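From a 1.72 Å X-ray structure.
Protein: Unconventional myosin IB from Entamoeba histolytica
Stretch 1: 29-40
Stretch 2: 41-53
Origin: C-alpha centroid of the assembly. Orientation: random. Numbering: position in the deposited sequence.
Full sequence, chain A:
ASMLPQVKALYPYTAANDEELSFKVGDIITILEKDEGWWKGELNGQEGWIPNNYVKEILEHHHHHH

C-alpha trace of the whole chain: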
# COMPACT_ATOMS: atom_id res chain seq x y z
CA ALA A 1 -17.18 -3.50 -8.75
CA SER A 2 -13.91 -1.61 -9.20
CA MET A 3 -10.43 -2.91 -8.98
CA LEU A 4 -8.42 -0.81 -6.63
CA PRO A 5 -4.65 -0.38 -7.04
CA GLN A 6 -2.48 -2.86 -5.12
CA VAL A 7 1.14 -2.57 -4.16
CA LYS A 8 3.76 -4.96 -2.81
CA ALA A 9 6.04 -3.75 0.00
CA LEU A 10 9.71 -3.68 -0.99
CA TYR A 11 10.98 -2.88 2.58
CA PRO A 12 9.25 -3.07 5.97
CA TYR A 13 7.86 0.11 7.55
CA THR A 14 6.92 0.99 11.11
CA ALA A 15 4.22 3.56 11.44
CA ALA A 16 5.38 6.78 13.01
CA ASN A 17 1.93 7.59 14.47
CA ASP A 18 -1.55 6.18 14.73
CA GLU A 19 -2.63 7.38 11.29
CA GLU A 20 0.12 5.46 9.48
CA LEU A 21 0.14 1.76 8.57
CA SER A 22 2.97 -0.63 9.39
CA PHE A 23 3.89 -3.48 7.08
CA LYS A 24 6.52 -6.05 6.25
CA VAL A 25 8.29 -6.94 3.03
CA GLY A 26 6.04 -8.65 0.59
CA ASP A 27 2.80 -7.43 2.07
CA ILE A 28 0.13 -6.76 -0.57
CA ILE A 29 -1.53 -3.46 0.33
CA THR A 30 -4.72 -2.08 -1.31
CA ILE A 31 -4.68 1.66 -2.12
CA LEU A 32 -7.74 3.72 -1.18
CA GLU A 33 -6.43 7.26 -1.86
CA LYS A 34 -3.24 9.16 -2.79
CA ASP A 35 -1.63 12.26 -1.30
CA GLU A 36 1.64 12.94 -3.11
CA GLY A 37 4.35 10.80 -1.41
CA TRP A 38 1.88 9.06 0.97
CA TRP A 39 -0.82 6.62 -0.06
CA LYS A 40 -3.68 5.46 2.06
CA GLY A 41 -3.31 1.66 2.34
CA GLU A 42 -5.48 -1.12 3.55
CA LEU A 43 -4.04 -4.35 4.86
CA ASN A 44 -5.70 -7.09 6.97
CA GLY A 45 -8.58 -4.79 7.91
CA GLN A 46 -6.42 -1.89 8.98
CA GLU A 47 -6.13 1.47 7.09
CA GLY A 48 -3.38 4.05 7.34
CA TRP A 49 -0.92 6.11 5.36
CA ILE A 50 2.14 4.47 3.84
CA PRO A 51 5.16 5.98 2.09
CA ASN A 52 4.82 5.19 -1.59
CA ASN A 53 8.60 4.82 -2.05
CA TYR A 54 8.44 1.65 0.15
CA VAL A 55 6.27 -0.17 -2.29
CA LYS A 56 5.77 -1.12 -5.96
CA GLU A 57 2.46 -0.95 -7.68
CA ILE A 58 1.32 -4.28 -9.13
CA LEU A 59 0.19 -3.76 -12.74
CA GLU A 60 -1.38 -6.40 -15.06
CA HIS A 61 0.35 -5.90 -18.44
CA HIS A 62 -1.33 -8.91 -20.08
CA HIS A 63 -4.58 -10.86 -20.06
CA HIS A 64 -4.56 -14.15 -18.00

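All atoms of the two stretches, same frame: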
# COMPACT_ATOMS: atom_id res chain seq x y z
N ILE A 29 -0.75 -4.56 -0.25
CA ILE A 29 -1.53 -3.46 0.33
C ILE A 29 -2.44 -2.86 -0.77
O ILE A 29 -2.00 -2.56 -1.87
CB ILE A 29 -0.57 -2.39 0.94
CG1 ILE A 29 0.35 -3.11 1.89
CG2 ILE A 29 -1.38 -1.29 1.57
CD1 ILE A 29 1.47 -2.20 2.34
N THR A 30 -3.74 -2.72 -0.44
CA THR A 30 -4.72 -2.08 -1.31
C THR A 30 -4.74 -0.57 -1.12
O THR A 30 -4.74 -0.10 -0.00
CB THR A 30 -6.08 -2.74 -1.00
OG1 THR A 30 -5.98 -4.17 -1.27
CG2 THR A 30 -7.15 -2.11 -1.92
N ILE A 31 -4.80 0.21 -2.18
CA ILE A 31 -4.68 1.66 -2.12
C ILE A 31 -6.05 2.31 -2.26
O ILE A 31 -6.76 2.07 -3.24
CB ILE A 31 -3.69 2.20 -3.20
CG1 ILE A 31 -2.37 1.46 -3.03
CG2 ILE A 31 -3.59 3.71 -3.05
CD1 ILE A 31 -1.65 1.60 -1.68
N LEU A 32 -6.42 3.09 -1.25
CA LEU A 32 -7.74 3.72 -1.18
C LEU A 32 -7.70 5.19 -1.65
O LEU A 32 -8.75 5.76 -2.04
CB LEU A 32 -8.23 3.63 0.28
CG LEU A 32 -8.37 2.30 0.91
CD1 LEU A 32 -8.86 2.53 2.34
CD2 LEU A 32 -9.21 1.35 0.07
N GLU A 33 -6.54 5.83 -1.63
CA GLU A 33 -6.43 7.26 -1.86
C GLU A 33 -4.95 7.59 -1.94
O GLU A 33 -4.13 6.82 -1.40
CB GLU A 33 -7.13 7.97 -0.67
CG GLU A 33 -6.84 9.41 -0.40
CD GLU A 33 -8.08 10.10 0.10
OE1 GLU A 33 -8.72 9.53 1.03
OE2 GLU A 33 -8.41 11.12 -0.51
N LYS A 34 -4.63 8.69 -2.62
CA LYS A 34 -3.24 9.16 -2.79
C LYS A 34 -3.09 10.60 -2.32
O LYS A 34 -3.95 11.48 -2.55
CB LYS A 34 -2.77 8.98 -4.22
CG LYS A 34 -2.71 7.58 -4.69
CD LYS A 34 -2.12 7.54 -6.09
CE LYS A 34 -1.61 6.17 -6.50
NZ LYS A 34 -2.51 5.12 -7.05
N ASP A 35 -1.97 10.90 -1.68
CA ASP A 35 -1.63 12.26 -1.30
C ASP A 35 -0.14 12.46 -1.48
O ASP A 35 0.62 12.39 -0.52
CB ASP A 35 -1.97 12.51 0.17
CG ASP A 35 -1.54 13.91 0.64
OD1 ASP A 35 -1.56 14.85 -0.21
OD2 ASP A 35 -1.14 14.05 1.80
N GLU A 36 0.25 12.76 -2.72
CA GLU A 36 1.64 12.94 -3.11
C GLU A 36 2.49 11.69 -2.66
O GLU A 36 2.22 10.57 -3.07
CB GLU A 36 2.13 14.29 -2.57
CG GLU A 36 1.39 15.43 -3.23
CD GLU A 36 2.07 16.77 -3.04
OE1 GLU A 36 2.15 17.25 -1.87
OE2 GLU A 36 2.51 17.35 -4.07
N GLY A 37 3.44 11.87 -1.81
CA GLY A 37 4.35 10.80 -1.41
C GLY A 37 3.76 9.76 -0.46
O GLY A 37 4.40 8.73 -0.22
N TRP A 38 2.54 9.98 0.04
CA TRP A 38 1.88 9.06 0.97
C TRP A 38 0.60 8.56 0.41
O TRP A 38 -0.21 9.36 -0.11
CB TRP A 38 1.55 9.76 2.26
CG TRP A 38 2.84 10.14 3.01
CD1 TRP A 38 3.59 11.26 2.84
CD2 TRP A 38 3.47 9.38 3.99
NE1 TRP A 38 4.69 11.25 3.68
CE2 TRP A 38 4.59 10.12 4.45
CE3 TRP A 38 3.18 8.18 4.60
CZ2 TRP A 38 5.42 9.65 5.44
CZ3 TRP A 38 3.99 7.75 5.65
CH2 TRP A 38 5.10 8.46 6.02
N TRP A 39 0.39 7.24 0.50
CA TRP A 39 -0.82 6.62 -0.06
C TRP A 39 -1.58 6.03 1.06
O TRP A 39 -1.03 5.57 2.02
CB TRP A 39 -0.48 5.55 -1.04
CG TRP A 39 0.06 6.12 -2.39
CD1 TRP A 39 0.32 7.46 -2.68
CD2 TRP A 39 0.58 5.39 -3.45
NE1 TRP A 39 0.85 7.58 -3.95
CE2 TRP A 39 1.00 6.32 -4.45
CE3 TRP A 39 0.59 4.05 -3.75
CZ2 TRP A 39 1.52 5.91 -5.63
CZ3 TRP A 39 1.11 3.64 -4.94
CH2 TRP A 39 1.51 4.55 -5.90
N LYS A 40 -2.91 6.07 0.98
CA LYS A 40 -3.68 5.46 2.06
C LYS A 40 -3.89 3.99 1.76
O LYS A 40 -4.48 3.66 0.76
CB LYS A 40 -5.02 6.18 2.18
CG LYS A 40 -5.84 5.63 3.28
CD LYS A 40 -7.01 6.49 3.54
CE LYS A 40 -6.70 7.46 4.67
NZ LYS A 40 -8.04 7.79 5.12
N GLY A 41 -3.26 3.10 2.56
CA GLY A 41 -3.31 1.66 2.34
C GLY A 41 -4.26 0.96 3.25
O GLY A 41 -4.62 1.50 4.32
N GLU A 42 -4.66 -0.23 2.82
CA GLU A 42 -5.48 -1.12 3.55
C GLU A 42 -4.87 -2.48 3.52
O GLU A 42 -4.60 -2.98 2.44
CB GLU A 42 -6.82 -1.10 2.85
CG GLU A 42 -7.88 -1.87 3.56
CD GLU A 42 -7.75 -3.33 3.53
OE1 GLU A 42 -7.41 -3.92 2.51
OE2 GLU A 42 -8.05 -3.91 4.61
N LEU A 43 -4.71 -3.10 4.71
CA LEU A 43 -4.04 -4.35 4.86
C LEU A 43 -4.66 -5.06 6.08
O LEU A 43 -4.72 -4.50 7.11
CB LEU A 43 -2.56 -4.12 5.11
CG LEU A 43 -1.69 -5.33 5.41
CD1 LEU A 43 -1.59 -6.19 4.19
CD2 LEU A 43 -0.34 -4.77 5.74
N ASN A 44 -5.17 -6.26 5.89
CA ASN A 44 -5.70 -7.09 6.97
C ASN A 44 -6.73 -6.31 7.84
O ASN A 44 -6.70 -6.41 9.04
CB ASN A 44 -4.54 -7.56 7.84
CG ASN A 44 -3.56 -8.46 7.09
OD1 ASN A 44 -3.92 -9.21 6.16
ND2 ASN A 44 -2.29 -8.35 7.47
N GLY A 45 -7.56 -5.49 7.22
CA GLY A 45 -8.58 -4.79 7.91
C GLY A 45 -8.14 -3.57 8.65
O GLY A 45 -8.96 -2.97 9.39
N GLN A 46 -6.90 -3.16 8.42
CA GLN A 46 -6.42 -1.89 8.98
C GLN A 46 -6.12 -0.89 7.87
O GLN A 46 -5.71 -1.29 6.79
CB GLN A 46 -5.17 -2.10 9.82
CG GLN A 46 -5.36 -2.98 11.02
CD GLN A 46 -4.20 -2.81 12.00
OE1 GLN A 46 -3.81 -1.68 12.37
NE2 GLN A 46 -3.70 -3.91 12.49
N GLU A 47 -6.29 0.40 8.13
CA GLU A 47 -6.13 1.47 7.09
C GLU A 47 -5.19 2.52 7.69
O GLU A 47 -5.29 2.86 8.89
CB GLU A 47 -7.50 2.05 6.74
CG GLU A 47 -7.56 3.25 5.84
CD GLU A 47 -8.95 3.90 5.76
OE1 GLU A 47 -9.80 3.72 6.67
OE2 GLU A 47 -9.07 4.84 4.94
N GLY A 48 -4.23 2.95 6.91
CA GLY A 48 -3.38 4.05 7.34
C GLY A 48 -2.50 4.52 6.18
O GLY A 48 -2.39 3.86 5.14
N TRP A 49 -1.82 5.63 6.37
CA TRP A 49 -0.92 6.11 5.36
C TRP A 49 0.38 5.30 5.35
O TRP A 49 0.96 4.98 6.38
CB TRP A 49 -0.57 7.60 5.59
CG TRP A 49 -1.72 8.48 5.52
CD1 TRP A 49 -2.41 8.99 6.57
CD2 TRP A 49 -2.41 8.93 4.32
NE1 TRP A 49 -3.48 9.77 6.10
CE2 TRP A 49 -3.49 9.76 4.74
CE3 TRP A 49 -2.20 8.74 2.95
CZ2 TRP A 49 -4.40 10.31 3.83
CZ3 TRP A 49 -3.00 9.38 2.03
CH2 TRP A 49 -4.15 10.14 2.46
N ILE A 50 0.86 5.12 4.13
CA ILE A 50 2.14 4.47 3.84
C ILE A 50 2.94 5.34 2.89
O ILE A 50 2.44 6.04 2.04
CB ILE A 50 1.93 3.09 3.23
CG1 ILE A 50 1.34 3.11 1.76
CG2 ILE A 50 1.07 2.20 4.08
CD1 ILE A 50 1.27 1.73 1.12
N PRO A 51 4.27 5.32 3.05
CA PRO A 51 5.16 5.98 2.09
C PRO A 51 5.26 5.23 0.78
O PRO A 51 5.59 4.02 0.79
CB PRO A 51 6.52 5.93 2.84
CG PRO A 51 6.39 4.78 3.74
CD PRO A 51 4.97 4.62 4.10
N ASN A 52 4.89 5.89 -0.34
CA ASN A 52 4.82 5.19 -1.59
C ASN A 52 6.17 4.71 -2.10
O ASN A 52 6.20 3.83 -2.88
CB ASN A 52 4.04 6.00 -2.65
CG ASN A 52 4.80 7.23 -3.18
OD1 ASN A 52 6.01 7.26 -3.23
ND2 ASN A 52 4.07 8.23 -3.64
N ASN A 53 7.30 5.31 -1.64
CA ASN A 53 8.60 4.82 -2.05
C ASN A 53 9.08 3.59 -1.29
O ASN A 53 10.21 3.14 -1.56
CB ASN A 53 9.59 5.97 -2.00
CG ASN A 53 9.80 6.58 -0.59
OD1 ASN A 53 9.22 6.15 0.37
ND2 ASN A 53 10.60 7.66 -0.53
O HOH W 1 -4.64 -5.70 0.71
O HOH W 2 7.15 8.33 -0.59

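The strand runs on through the Lys40–Gly41 bond; 41-43 pairs antiparallel with 29-35, and 46-51 with 38-40, burying 1029 Å² in total. Gly41, the first residue of stretch 2, lies opposite Ile31 in a non-hydrogen-bonded pair. Its CA sits 3.6 Å from Ile29 CG2 and 3.3 Å from Thr30 O, the latter a CA-H...O contact; a CB here would come within 2.6 Å of Ile29 CG2, so the lack of a side chain allows the close approach.

Glu42 is hydrogen-bonded to strand 29-35 through its backbone, which pairs with Thr30 by two bonds, Thr30 N to Glu42 O (3.0 Å) and Glu42 N to Thr30 O (2.8 Å). Water 1 adds a bridge, accepting from Thr30 OG1 at 2.8 Å and donating to Glu42 O at 3.2 Å. The Glu42 side chain reaches toward the turn that follows, where OE2 accepts from Gly45 N (3.1 Å) and so braces the type I' turn from Leu43 to Gln46. Leu43 contributes an apolar contact, its CD2 4.2 Å from Ile29 CG1, whereas Asn44, Gly45 and Gln46 do not touch stretch 1; the positive phi of Gly45 suits glycine.

After the turn the chain returns alongside strand 38-40. Glu47 forms a salt bridge with Lys40, OE2 to NZ at 3.1 Å. Gly48 is buried and is hydrogen-bonded to Gly41 within its own stretch.

Trp49 loses the most surface to the other stretch, 131 Å². One face of its indole is covered by Lys40, whose CB lies 4.0 Å from the centroid of the six-membered ring, so the lysine offers its aliphatic part to the ring and its amino group to Glu47. Glu33 CG and Asp35 CB also approach the ring, at 4.0 Å from CH2 and 3.8 Å from CZ3 of Trp49.

Ile50 pairs with Trp39 through Trp39 N to Ile50 O (2.8 Å) and Ile50 N to Trp39 O (2.9 Å). Its side chain, chi1 p and chi2 t, carries CD1 to 4.0 Å from both Ile29 CG2 and Ile31 CD1, forming a buried aliphatic cluster. Pro51, opposite Trp38, needs no amide donor in this non-hydrogen-bonded pair; its CD packs 3.6 Å from Trp38 CZ3.

Asn52 closes the contact. Its N donates to Gly37 O (2.9 Å, nearly linear), and its CB sits over the Trp39 indole, 3.6 Å from the centroid of the five-membered ring. Water 2 links Gly37 O (2.8 Å) to Asn53 N (3.2 Å).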